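Aromatic-amino-acid transaminase TyrB (PDB 4WD2) probably catalyses pyridoxal-phosphate-dependent transfer of amino groups between aromatic amino acids and 2-oxo acids. Local coordinates at residues 75-78 with 82-85; 105-110 with 293-298; 115-120 with 281-286. All blocks are in the same frame, centred on the assembly; numbering follows the deposited sequence.

Interaction 1 (75-78 with 82-85)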
loop_
_atom_site.group_PDB
_atom_site.type_symbol
_atom_site.label_atom_id
_atom_site.label_comp_id
_atom_site.label_asym_id
_atom_site.label_seq_id
_atom_site.Cartn_x
_atom_site.Cartn_y
_atom_site.Cartn_z
ATOM N N PRO A 75 8.930 2.133 10.127
ATOM C CA PRO A 75 10.013 2.269 9.145
ATOM C C PRO A 75 9.531 1.921 7.738
ATOM O O PRO A 75 8.552 1.194 7.608
ATOM C CB PRO A 75 11.054 1.253 9.621
ATOM C CG PRO A 75 10.777 1.068 11.066
ATOM C CD PRO A 75 9.298 1.214 11.223
ATOM N N MET A 76 10.208 2.419 6.710
ATOM C CA MET A 76 9.866 2.075 5.326
ATOM C C MET A 76 9.767 0.565 5.120
ATOM O O MET A 76 8.887 0.087 4.409
ATOM C CB MET A 76 10.894 2.667 4.354
ATOM C CG MET A 76 10.810 4.188 4.220
ATOM S SD MET A 76 12.075 4.886 3.130
ATOM C CE MET A 76 13.537 4.654 4.137
ATOM N N VAL A 77 10.656 -0.187 5.764
ATOM C CA VAL A 77 10.674 -1.643 5.614
ATOM C C VAL A 77 9.677 -2.331 6.539
ATOM O O VAL A 77 9.548 -3.546 6.519
ATOM C CB VAL A 77 12.081 -2.220 5.880
ATOM C CG1 VAL A 77 13.050 -1.739 4.821
ATOM C CG2 VAL A 77 12.559 -1.829 7.272
ATOM N N GLY A 78 8.971 -1.553 7.350
ATOM C CA GLY A 78 7.983 -2.112 8.256
ATOM C C GLY A 78 8.514 -2.511 9.617
ATOM O O GLY A 78 9.643 -2.185 9.994
ATOM N N TYR A 82 8.131 -8.215 12.809
ATOM C CA TYR A 82 7.435 -8.844 11.682
ATOM C C TYR A 82 8.420 -9.381 10.638
ATOM O O TYR A 82 8.340 -10.547 10.245
ATOM C CB TYR A 82 6.475 -7.840 11.034
ATOM C CG TYR A 82 5.696 -8.315 9.815
ATOM C CD1 TYR A 82 6.238 -8.230 8.533
ATOM C CD2 TYR A 82 4.394 -8.788 9.941
ATOM C CE1 TYR A 82 5.513 -8.632 7.417
ATOM C CE2 TYR A 82 3.664 -9.189 8.833
ATOM C CZ TYR A 82 4.226 -9.106 7.576
ATOM O OH TYR A 82 3.494 -9.501 6.479
ATOM N N ARG A 83 9.332 -8.520 10.186
ATOM C CA ARG A 83 10.355 -8.891 9.200
ATOM C C ARG A 83 11.154 -10.129 9.617
ATOM O O ARG A 83 11.398 -11.039 8.814
ATOM C CB ARG A 83 11.322 -7.722 8.971
ATOM C CG ARG A 83 10.690 -6.482 8.376
ATOM C CD ARG A 83 11.629 -5.296 8.513
ATOM N NE ARG A 83 12.949 -5.607 7.985
ATOM C CZ ARG A 83 14.091 -5.236 8.550
ATOM N NH1 ARG A 83 14.084 -4.523 9.672
ATOM N NH2 ARG A 83 15.242 -5.573 7.985
ATOM N N ASP A 84 11.563 -10.159 10.878
ATOM C CA ASP A 84 12.346 -11.283 11.370
ATOM C C ASP A 84 11.521 -12.561 11.427
ATOM O O ASP A 84 11.998 -13.639 11.060
ATOM C CB ASP A 84 12.921 -10.972 12.743
ATOM C CG ASP A 84 13.704 -12.125 13.302
ATOM O OD1 ASP A 84 14.834 -12.348 12.824
ATOM O OD2 ASP A 84 13.187 -12.817 14.204
ATOM N N ALA A 85 10.281 -12.436 11.889
ATOM C CA ALA A 85 9.375 -13.577 11.972
ATOM C C ALA A 85 9.072 -14.118 10.579
ATOM O O ALA A 85 9.085 -15.324 10.354
ATOM C CB ALA A 85 8.092 -13.187 12.676
HETATM O O HOH W 1 12.216 -2.618 10.743
#
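The type I beta turn from P75 to G78, closed by G78 N to P75 O at 2.8 Å, leads into helix 80-91 and sets V77 and G78 against R83 in the helix's first turn. R83 crosses V77 at an angle, and its methylene CD makes the apolar contact, 3.8 Å from V77 CG2. The same CD also comes close to the backbone carbonyl, 3.4 Å from V77 O. The arginine chain bends at chi3 (52°), and this turns the guanidinium over V77, whose CG2 sits 3.6 Å above the guanidinium plane, displaced toward its rim. A branched apolar residue suits this position, since one methyl packs on the flat cation while V77 also rests on L280 and L106. The main polar partner of R83 lies outside the turn, in the edge strand, where NE is hydrogen-bonded to T105 O. Glycine fits position 78, whose phi of 89° is a conformation glycine readily adopts. The backbone of G78 reaches the arginine through a single water, which donates to G78 O at 2.7 Å and accepts from R83 NH1 at 2.9 Å.

Interaction 2 (105-110 with 293-298)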
loop_
_atom_site.group_PDB
_atom_site.type_symbol
_atom_site.label_atom_id
_atom_site.label_comp_id
_atom_site.label_asym_id
_atom_site.label_seq_id
_atom_site.Cartn_x
_atom_site.Cartn_y
_atom_site.Cartn_z
ATOM N N THR A 105 14.840 -8.586 4.006
ATOM C CA THR A 105 13.395 -8.790 4.147
ATOM C C THR A 105 12.659 -7.531 4.621
ATOM O O THR A 105 13.098 -6.855 5.560
ATOM C CB THR A 105 13.085 -9.934 5.135
ATOM O OG1 THR A 105 13.631 -11.158 4.636
ATOM C CG2 THR A 105 11.577 -10.101 5.320
ATOM N N LEU A 106 11.548 -7.214 3.962
ATOM C CA LEU A 106 10.674 -6.135 4.414
ATOM C C LEU A 106 9.199 -6.528 4.369
ATOM O O LEU A 106 8.792 -7.433 3.632
ATOM C CB LEU A 106 10.888 -4.867 3.579
ATOM C CG LEU A 106 10.397 -4.880 2.129
ATOM C CD1 LEU A 106 9.955 -3.487 1.706
ATOM C CD2 LEU A 106 11.486 -5.399 1.201
ATOM N N GLN A 107 8.411 -5.821 5.171
ATOM C CA GLN A 107 6.965 -5.960 5.215
ATOM C C GLN A 107 6.331 -5.325 3.984
ATOM O O GLN A 107 6.737 -4.247 3.557
ATOM C CB GLN A 107 6.424 -5.315 6.490
ATOM C CG GLN A 107 4.916 -5.238 6.598
ATOM C CD GLN A 107 4.485 -4.330 7.734
ATOM O OE1 GLN A 107 5.246 -4.097 8.673
ATOM N NE2 GLN A 107 3.266 -3.802 7.648
ATOM N N THR A 108 5.343 -6.000 3.404
ATOM C CA THR A 108 4.706 -5.512 2.182
ATOM C C THR A 108 3.185 -5.562 2.270
ATOM O O THR A 108 2.618 -6.176 3.182
ATOM C CB THR A 108 5.148 -6.323 0.935
ATOM O OG1 THR A 108 4.677 -7.671 1.049
ATOM C CG2 THR A 108 6.670 -6.322 0.792
ATOM N N LEU A 109 2.537 -4.911 1.309
ATOM C CA LEU A 109 1.086 -4.913 1.230
ATOM C C LEU A 109 0.594 -6.163 0.504
ATOM O O LEU A 109 0.308 -6.137 -0.695
ATOM C CB LEU A 109 0.607 -3.644 0.538
ATOM C CG LEU A 109 0.979 -2.421 1.373
ATOM C CD1 LEU A 109 1.162 -1.216 0.492
ATOM C CD2 LEU A 109 -0.091 -2.179 2.424
ATOM N N GLY A 110 0.508 -7.261 1.246
ATOM C CA GLY A 110 0.143 -8.545 0.681
ATOM C C GLY A 110 1.255 -9.076 -0.200
ATOM O O GLY A 110 2.347 -8.517 -0.257
ATOM N N ASN A 293 5.458 4.053 3.817
ATOM C CA ASN A 293 5.674 3.052 4.862
ATOM C C ASN A 293 4.392 2.242 5.058
ATOM O O ASN A 293 3.306 2.747 4.770
ATOM C CB ASN A 293 6.123 3.713 6.173
ATOM C CG ASN A 293 5.348 4.972 6.495
ATOM O OD1 ASN A 293 4.215 4.913 6.980
ATOM N ND2 ASN A 293 5.967 6.124 6.253
ATOM N N PRO A 294 4.512 0.982 5.524
ATOM C CA PRO A 294 3.353 0.079 5.571
ATOM C C PRO A 294 2.523 0.228 6.843
ATOM O O PRO A 294 2.933 0.959 7.744
ATOM C CB PRO A 294 3.997 -1.299 5.508
ATOM C CG PRO A 294 5.277 -1.107 6.270
ATOM C CD PRO A 294 5.745 0.297 5.960
ATOM N N GLN A 295 1.391 -0.476 6.917
ATOM C CA GLN A 295 0.443 -0.300 8.014
ATOM C C GLN A 295 0.731 -1.214 9.198
ATOM O O GLN A 295 1.471 -2.198 9.097
ATOM C CB GLN A 295 -0.999 -0.514 7.528
ATOM C CG GLN A 295 -1.458 -1.969 7.431
ATOM C CD GLN A 295 -0.909 -2.702 6.208
ATOM O OE1 GLN A 295 0.128 -2.343 5.656
ATOM N NE2 GLN A 295 -1.616 -3.735 5.780
ATOM N N THR A 296 0.120 -0.875 10.325
ATOM C CA THR A 296 0.515 -1.430 11.609
ATOM C C THR A 296 -0.345 -2.609 12.047
ATOM O O THR A 296 0.166 -3.612 12.530
ATOM C CB THR A 296 0.465 -0.336 12.696
ATOM O OG1 THR A 296 1.423 0.685 12.392
ATOM C CG2 THR A 296 0.763 -0.909 14.070
ATOM N N TYR A 297 -1.654 -2.485 11.876
ATOM C CA TYR A 297 -2.578 -3.430 12.490
ATOM C C TYR A 297 -2.304 -4.888 12.096
ATOM O O TYR A 297 -1.957 -5.704 12.950
ATOM C CB TYR A 297 -4.020 -3.064 12.150
ATOM C CG TYR A 297 -4.999 -3.928 12.895
ATOM C CD1 TYR A 297 -5.684 -4.945 12.253
ATOM C CD2 TYR A 297 -5.207 -3.749 14.257
ATOM C CE1 TYR A 297 -6.569 -5.750 12.937
ATOM C CE2 TYR A 297 -6.090 -4.555 14.956
ATOM C CZ TYR A 297 -6.772 -5.551 14.288
ATOM O OH TYR A 297 -7.656 -6.359 14.976
ATOM N N GLY A 298 -2.453 -5.210 10.814
ATOM C CA GLY A 298 -2.215 -6.561 10.327
ATOM C C GLY A 298 -0.839 -7.142 10.648
ATOM O O GLY A 298 -0.711 -8.334 10.957
HETATM O O HOH W 2 1.763 -4.448 5.354
#
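Q107 reaches P294 and Q295 because its CG stands anti to the backbone N (chi1 173°) and the chain runs extended from there, carrying the amide well out from the strand. Q295 behaves oppositely: its chain folds at chi2 (-77°), and the bend brings its own amide round toward L109. The amide of Q107 then lies across the ring of P294, with CD 3.6 Å from P294 CG and NE2 3.4 Å from P294 CB. Glutamine suits this place because both ends of its amide are used. One N-H of NE2 goes to Q295 O at 2.8 Å, bent to 148° at the hydrogen, in the carbonyl plane and almost exactly in the glutamine's amide plane. A water accepts from NE2 at 2.8 Å, while OE1 takes L79 N, so the amide's rotation is fixed.

Strand 103-108 is an edge strand of the mixed sheet at the centre of the class I aminotransferase large domain. An inverse gamma turn centred on L109 follows in the chain, and from it helix 110-125 sets out; in relatives the start of this helix faces the cofactor phosphate. Glycine suits position 110, where phi is positive, and T108 OG1 donates to G110 O across the turn at 2.8 Å.

The same water lies 2.9 Å from T108 O and 2.7 Å from Q295 OE1, and it cannot donate to all of its neighbours at once. Q295 NE2 instead donates to R262 O. L109 has two conformers, so the close approach of its CD2 to Q295 OE1 is doubtful. Beyond it lies the dimer interface: L109 packs on L109 of the second subunit, and Y297 stacks on that subunit's Y297.

Interaction 3 (115-120 with 281-286)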
loop_
_atom_site.group_PDB
_atom_site.type_symbol
_atom_site.label_atom_id
_atom_site.label_comp_id
_atom_site.label_asym_id
_atom_site.label_seq_id
_atom_site.Cartn_x
_atom_site.Cartn_y
_atom_site.Cartn_z
ATOM N N LEU A 115 5.369 -8.156 -4.912
ATOM C CA LEU A 115 5.652 -8.270 -6.334
ATOM C C LEU A 115 5.932 -6.886 -6.927
ATOM O O LEU A 115 6.845 -6.720 -7.744
ATOM C CB LEU A 115 4.483 -8.949 -7.053
ATOM C CG LEU A 115 4.278 -10.447 -6.779
ATOM C CD1 LEU A 115 2.892 -10.899 -7.245
ATOM C CD2 LEU A 115 5.358 -11.270 -7.458
ATOM N N LYS A 116 5.154 -5.899 -6.493
ATOM C CA LYS A 116 5.306 -4.528 -6.968
ATOM C C LYS A 116 6.636 -3.922 -6.553
ATOM O O LYS A 116 7.347 -3.372 -7.389
ATOM C CB LYS A 116 4.168 -3.641 -6.457
ATOM C CG LYS A 116 4.307 -2.166 -6.831
ATOM C CD LYS A 116 4.396 -1.961 -8.348
ATOM C CE LYS A 116 4.257 -0.490 -8.738
ATOM N NZ LYS A 116 4.656 -0.288 -10.161
ATOM N N VAL A 117 6.952 -3.994 -5.261
ATOM C CA VAL A 117 8.190 -3.406 -4.751
ATOM C C VAL A 117 9.383 -4.070 -5.420
ATOM O O VAL A 117 10.330 -3.390 -5.836
ATOM C CB VAL A 117 8.299 -3.536 -3.208
ATOM C CG1 VAL A 117 9.709 -3.208 -2.741
ATOM C CG2 VAL A 117 7.287 -2.610 -2.524
ATOM N N GLY A 118 9.324 -5.396 -5.536
ATOM C CA GLY A 118 10.350 -6.149 -6.234
ATOM C C GLY A 118 10.493 -5.735 -7.693
ATOM O O GLY A 118 11.608 -5.516 -8.173
ATOM N N ALA A 119 9.370 -5.640 -8.405
ATOM C CA ALA A 119 9.373 -5.209 -9.806
ATOM C C ALA A 119 9.972 -3.813 -9.997
ATOM O O ALA A 119 10.738 -3.584 -10.941
ATOM C CB ALA A 119 7.948 -5.246 -10.384
ATOM N N ASP A 120 9.611 -2.880 -9.121
ATOM C CA ASP A 120 10.103 -1.506 -9.231
ATOM C C ASP A 120 11.622 -1.428 -8.980
ATOM O O ASP A 120 12.337 -0.690 -9.659
ATOM C CB ASP A 120 9.349 -0.582 -8.260
ATOM C CG ASP A 120 7.947 -0.203 -8.760
ATOM O OD1 ASP A 120 7.612 -0.501 -9.926
ATOM O OD2 ASP A 120 7.186 0.417 -7.988
ATOM N N GLY A 281 18.101 -1.194 1.372
ATOM C CA GLY A 281 17.963 0.247 1.271
ATOM C C GLY A 281 17.248 0.679 0.002
ATOM O O GLY A 281 16.474 1.640 0.014
ATOM N N GLN A 282 17.510 -0.015 -1.104
ATOM C CA GLN A 282 16.883 0.354 -2.365
ATOM C C GLN A 282 15.458 -0.182 -2.444
ATOM O O GLN A 282 14.620 0.378 -3.149
ATOM C CB GLN A 282 17.713 -0.132 -3.559
ATOM C CG GLN A 282 19.097 0.524 -3.650
ATOM C CD GLN A 282 19.036 2.046 -3.735
ATOM O OE1 GLN A 282 18.029 2.626 -4.160
ATOM N NE2 GLN A 282 20.120 2.701 -3.331
ATOM N N LEU A 283 15.180 -1.262 -1.721
ATOM C CA LEU A 283 13.805 -1.732 -1.606
ATOM C C LEU A 283 12.993 -0.719 -0.782
ATOM O O LEU A 283 11.845 -0.413 -1.116
ATOM C CB LEU A 283 13.755 -3.129 -0.985
ATOM C CG LEU A 283 14.360 -4.277 -1.810
ATOM C CD1 LEU A 283 14.446 -5.541 -0.971
ATOM C CD2 LEU A 283 13.556 -4.541 -3.089
ATOM N N ALA A 284 13.599 -0.187 0.280
ATOM C CA ALA A 284 12.993 0.913 1.040
ATOM C C ALA A 284 12.772 2.134 0.140
ATOM O O ALA A 284 11.782 2.844 0.282
ATOM C CB ALA A 284 13.864 1.283 2.239
ATOM N N GLY A 285 13.705 2.367 -0.785
ATOM C CA GLY A 285 13.572 3.412 -1.789
ATOM C C GLY A 285 12.340 3.228 -2.657
ATOM O O GLY A 285 11.636 4.188 -2.959
ATOM N N ALA A 286 12.075 1.993 -3.065
ATOM C CA ALA A 286 10.892 1.695 -3.863
ATOM C C ALA A 286 9.626 1.978 -3.062
ATOM O O ALA A 286 8.660 2.541 -3.581
ATOM C CB ALA A 286 10.913 0.244 -4.331
HETATM O O HOH W 3 7.040 0.300 -5.049
#
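V117 faces L283 and A286 from helix 110-125, and its side chain makes the contact through the CG1 branch. CB itself stands back from helix 273-288. With CG1 anti to the backbone N (chi1 167°), that methyl points into the join, 3.9 Å from L283 O, 4.1 Å from L283 CD2 and 4.0 Å from A286 CB.

A286 suits its place because its single methyl points toward the valine's helix and fits between two atoms of V117: besides meeting CG1, its CB sits 4.0 Å from V117 O. L283, being longer, sends its tip back toward the valine although its CB starts off to one side. Beside this apolar patch the chemistry turns polar. D120 OD1 pairs with K116 NZ one turn earlier in a salt bridge made on the syn side of the carboxylate. Its other oxygen, OD2, accepts a hydrogen bond (2.9 Å) from a water that also donates to A286 O (3.1 Å), tying the two helices together indirectly.

The axes of segments 115-120 and 281-286 approach to 9.0 Å, with 111° between their directions. L266 of strand 264-269 touches both V117 and L283, and F121 extends the packing on L283, so the crossing packs against strand 264-269, next to strand 103-108, with the second subunit at K116 and Q282.

In the fold
All three contacts gather round edge strand 103-108 of the large domain. Interactions 2 and 3 are buried and both adjoin the second subunit, whereas interaction 1 is only partly buried. Interaction 3 is nested within the chain loop closed by interaction 2, since helix 110-125 follows the strand and helix 273-288 precedes 293-298. Interaction 1 joins the strand directly, V77 O meeting Q107 N, and L106 touches L283 of interaction 3. The chemistry varies accordingly: arginine methylenes and a cation over valine in 1, a hydrogen bond from a side-chain amide to a backbone carbonyl in 2, and apolar contacts of valine, leucine and alanine between helices in 3. A water bridges each pair of segments.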